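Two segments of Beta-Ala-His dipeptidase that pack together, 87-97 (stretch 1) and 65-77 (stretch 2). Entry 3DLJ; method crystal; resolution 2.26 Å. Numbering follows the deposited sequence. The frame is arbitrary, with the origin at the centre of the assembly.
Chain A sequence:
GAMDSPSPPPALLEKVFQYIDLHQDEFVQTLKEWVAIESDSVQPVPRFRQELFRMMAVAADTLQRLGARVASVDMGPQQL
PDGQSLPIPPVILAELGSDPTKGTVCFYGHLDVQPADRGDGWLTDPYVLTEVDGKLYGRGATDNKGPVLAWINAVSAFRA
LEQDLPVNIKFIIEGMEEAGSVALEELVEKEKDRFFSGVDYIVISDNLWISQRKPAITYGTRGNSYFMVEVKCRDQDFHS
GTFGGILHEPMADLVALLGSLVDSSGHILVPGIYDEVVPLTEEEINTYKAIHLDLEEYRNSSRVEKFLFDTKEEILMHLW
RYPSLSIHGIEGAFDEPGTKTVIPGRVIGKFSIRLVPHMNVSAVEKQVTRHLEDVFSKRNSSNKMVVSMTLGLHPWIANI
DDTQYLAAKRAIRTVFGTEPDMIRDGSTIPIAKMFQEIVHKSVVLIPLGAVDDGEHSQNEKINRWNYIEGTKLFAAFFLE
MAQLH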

# COMPACT_ATOMS: atom_id res chain seq x y z
N PRO A 87 -2.54 17.66 14.70
CA PRO A 87 -3.02 18.19 13.41
C PRO A 87 -2.80 17.18 12.29
O PRO A 87 -1.77 16.51 12.27
CB PRO A 87 -2.14 19.42 13.17
CG PRO A 87 -1.46 19.69 14.45
CD PRO A 87 -1.37 18.41 15.19
N ILE A 88 -3.77 17.07 11.39
CA ILE A 88 -3.62 16.28 10.17
C ILE A 88 -2.95 17.18 9.12
O ILE A 88 -3.28 18.38 9.05
CB ILE A 88 -4.99 15.77 9.65
CG1 ILE A 88 -5.66 14.88 10.70
CG2 ILE A 88 -4.86 15.00 8.36
CD1 ILE A 88 -7.20 14.95 10.64
N PRO A 89 -1.98 16.62 8.36
CA PRO A 89 -1.38 17.31 7.21
C PRO A 89 -2.39 17.67 6.13
O PRO A 89 -3.32 16.89 5.88
CB PRO A 89 -0.37 16.28 6.66
CG PRO A 89 -0.83 14.99 7.20
CD PRO A 89 -1.31 15.33 8.58
N PRO A 90 -2.21 18.84 5.47
CA PRO A 90 -3.15 19.27 4.45
C PRO A 90 -3.19 18.30 3.29
O PRO A 90 -2.25 17.53 3.08
CB PRO A 90 -2.62 20.64 3.99
CG PRO A 90 -1.18 20.65 4.36
CD PRO A 90 -1.12 19.82 5.65
N VAL A 91 -4.31 18.29 2.58
CA VAL A 91 -4.40 17.51 1.37
C VAL A 91 -4.16 18.49 0.22
O VAL A 91 -4.74 19.58 0.18
CB VAL A 91 -5.75 16.78 1.24
CG1 VAL A 91 -5.92 16.26 -0.17
CG2 VAL A 91 -5.82 15.61 2.24
N ILE A 92 -3.26 18.13 -0.69
CA ILE A 92 -3.08 18.92 -1.89
C ILE A 92 -4.15 18.54 -2.89
O ILE A 92 -4.33 17.36 -3.20
CB ILE A 92 -1.68 18.75 -2.50
CG1 ILE A 92 -0.65 19.36 -1.56
CG2 ILE A 92 -1.63 19.37 -3.93
CD1 ILE A 92 0.76 19.07 -1.96
N LEU A 93 -4.88 19.56 -3.34
CA LEU A 93 -5.81 19.43 -4.46
C LEU A 93 -5.38 20.38 -5.56
O LEU A 93 -5.64 21.59 -5.47
CB LEU A 93 -7.24 19.75 -4.02
CG LEU A 93 -7.96 18.79 -3.06
CD1 LEU A 93 -9.37 19.30 -2.85
CD2 LEU A 93 -8.00 17.39 -3.63
N ALA A 94 -4.72 19.84 -6.59
CA ALA A 94 -4.07 20.65 -7.63
C ALA A 94 -4.59 20.35 -9.04
O ALA A 94 -4.89 19.21 -9.36
CB ALA A 94 -2.56 20.46 -7.57
N GLU A 95 -4.70 21.40 -9.87
CA GLU A 95 -5.08 21.24 -11.28
C GLU A 95 -4.06 21.89 -12.22
O GLU A 95 -3.67 23.04 -12.04
CB GLU A 95 -6.54 21.71 -11.56
CG GLU A 95 -6.77 23.18 -11.97
CD GLU A 95 -8.26 23.56 -12.18
OE1 GLU A 95 -8.77 24.46 -11.49
OE2 GLU A 95 -8.92 22.96 -13.06
N LEU A 96 -3.63 21.13 -13.23
CA LEU A 96 -2.75 21.63 -14.27
C LEU A 96 -3.47 21.62 -15.62
O LEU A 96 -3.53 20.60 -16.30
CB LEU A 96 -1.47 20.79 -14.33
CG LEU A 96 -0.38 21.16 -15.34
CD1 LEU A 96 0.22 22.53 -15.08
CD2 LEU A 96 0.69 20.11 -15.30
N GLY A 97 -4.04 22.77 -15.98
CA GLY A 97 -4.87 22.90 -17.18
C GLY A 97 -6.35 22.64 -16.91
O GLY A 97 -6.71 21.74 -16.14
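Stretch 2 65-77: RLGARVASVDMGP

Stretch 2 leaves a helix at Gly67, whose positive phi (115°) closes a Schellman motif, and then runs as strand 69-73 antiparallel to strand 91-96. The axes approach to 4.6 Å with 159° between their directions. Register follows from three hydrogen-bonded pairs. Val73 N gives 2.8 Å to Val91 O and Val91 N 3.2 Å to Val73 O; Ala71 N to Leu93 O is 3.0 Å and Leu93 N to Ala71 O 2.7 Å; Arg69 N to Glu95 O and Glu95 N to Arg69 O are both 2.9 Å. Between them lie the closer pairs, Ile92 with Ser72 (CA to CA 4.5 Å) and Ala94 with Val70 (CA to CA 4.3 Å).

Alternation sorts the side chains. Val91, Leu93 and Glu95 share a face with Val73, Ala71 and Arg69. There Leu93, m then t, brings CD1 to 3.8 Å from CG2 of Val73, itself t. Farther along, Arg69 extends through chi1 and chi2, both t, then bends at chi3 (62°, p), so that NE lies 2.7 Å from Glu95 OE1 in a salt bridge; NH2 reaches the same oxygen at 3.0 Å. Glu95 meets it with chi1 at 91°, between wells. On the other face, Ile92 CG2 meets Val70 CG1 at 4.0 Å, and the small Ala94 puts CB 4.2 Å from Val70 CG2.

Past the strands, Met75 is m at all three chi angles, a folded chain that lays CG 3.3 Å from Pro89 O and carries CE to 3.6 Å from Val91 CG2. Its CB also meets Ile88 CG2 at 3.7 Å. A water bridges Met75 N (3.0 Å) and Ile88 O (2.5 Å), while Ile88 N bonds Gly76 O at 3.0 Å. Gly76 has positive phi, and a CB there would clash with Pro77 CD.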

# COMPACT_ATOMS: atom_id res chain seq x y z
N ARG A 65 5.27 25.50 -9.02
CA ARG A 65 6.38 25.85 -9.90
C ARG A 65 6.22 25.22 -11.28
O ARG A 65 6.70 25.76 -12.26
CB ARG A 65 7.73 25.48 -9.26
CG ARG A 65 8.09 26.36 -8.05
CD ARG A 65 9.54 26.17 -7.58
N LEU A 66 5.50 24.10 -11.33
CA LEU A 66 5.16 23.41 -12.58
C LEU A 66 4.06 24.09 -13.38
O LEU A 66 3.87 23.80 -14.55
CB LEU A 66 4.70 21.97 -12.28
CG LEU A 66 5.83 20.94 -12.18
CD1 LEU A 66 5.32 19.54 -12.48
CD2 LEU A 66 7.01 21.34 -13.13
N GLY A 67 3.29 24.96 -12.72
CA GLY A 67 2.20 25.63 -13.40
C GLY A 67 0.80 25.30 -12.91
O GLY A 67 -0.16 25.82 -13.44
N ALA A 68 0.70 24.44 -11.89
CA ALA A 68 -0.59 24.01 -11.34
C ALA A 68 -1.23 25.06 -10.41
O ALA A 68 -0.52 25.75 -9.65
CB ALA A 68 -0.43 22.68 -10.61
N ARG A 69 -2.56 25.20 -10.49
CA ARG A 69 -3.35 25.83 -9.42
C ARG A 69 -3.34 24.83 -8.25
O ARG A 69 -3.77 23.70 -8.40
CB ARG A 69 -4.78 26.15 -9.88
CG ARG A 69 -5.62 26.95 -8.86
CD ARG A 69 -7.12 27.11 -9.25
NE ARG A 69 -7.84 25.85 -9.33
CZ ARG A 69 -8.22 25.09 -8.29
NH1 ARG A 69 -7.94 25.46 -7.04
NH2 ARG A 69 -8.87 23.94 -8.50
N VAL A 70 -2.81 25.26 -7.10
CA VAL A 70 -2.65 24.36 -5.94
C VAL A 70 -3.47 24.81 -4.74
O VAL A 70 -3.38 25.97 -4.33
CB VAL A 70 -1.16 24.27 -5.48
CG1 VAL A 70 -1.02 23.30 -4.27
CG2 VAL A 70 -0.26 23.84 -6.63
N ALA A 71 -4.26 23.91 -4.17
CA ALA A 71 -4.88 24.18 -2.88
C ALA A 71 -4.40 23.16 -1.84
O ALA A 71 -4.50 21.96 -2.08
CB ALA A 71 -6.41 24.17 -2.98
N SER A 72 -3.88 23.65 -0.71
CA SER A 72 -3.55 22.79 0.42
C SER A 72 -4.69 22.95 1.42
O SER A 72 -4.81 23.99 2.08
CB SER A 72 -2.21 23.17 1.05
OG SER A 72 -1.22 23.42 0.06
N VAL A 73 -5.53 21.93 1.49
CA VAL A 73 -6.77 21.94 2.26
C VAL A 73 -6.52 21.61 3.74
O VAL A 73 -5.99 20.54 4.07
CB VAL A 73 -7.76 20.87 1.70
CG1 VAL A 73 -9.06 20.84 2.51
CG2 VAL A 73 -8.03 21.11 0.22
N ASP A 74 -6.92 22.53 4.62
CA ASP A 74 -6.80 22.32 6.06
C ASP A 74 -7.70 21.14 6.48
O ASP A 74 -8.90 21.12 6.18
CB ASP A 74 -7.15 23.61 6.82
N MET A 75 -7.11 20.15 7.15
CA MET A 75 -7.82 18.92 7.48
C MET A 75 -8.28 18.80 8.95
O MET A 75 -9.05 17.90 9.29
CB MET A 75 -6.98 17.69 7.09
CG MET A 75 -6.56 17.64 5.62
SD MET A 75 -7.95 17.65 4.48
CE MET A 75 -8.49 15.94 4.56
N GLY A 76 -7.81 19.71 9.80
CA GLY A 76 -8.17 19.72 11.22
C GLY A 76 -7.49 18.62 12.04
O GLY A 76 -6.58 17.98 11.54
N PRO A 77 -7.93 18.42 13.31
CA PRO A 77 -7.30 17.48 14.26
C PRO A 77 -7.53 15.98 14.04
O PRO A 77 -8.57 15.56 13.51
CB PRO A 77 -7.91 17.90 15.62
CG PRO A 77 -8.64 19.21 15.36
CD PRO A 77 -9.05 19.15 13.92
O HOH W 1 -4.09 20.23 7.55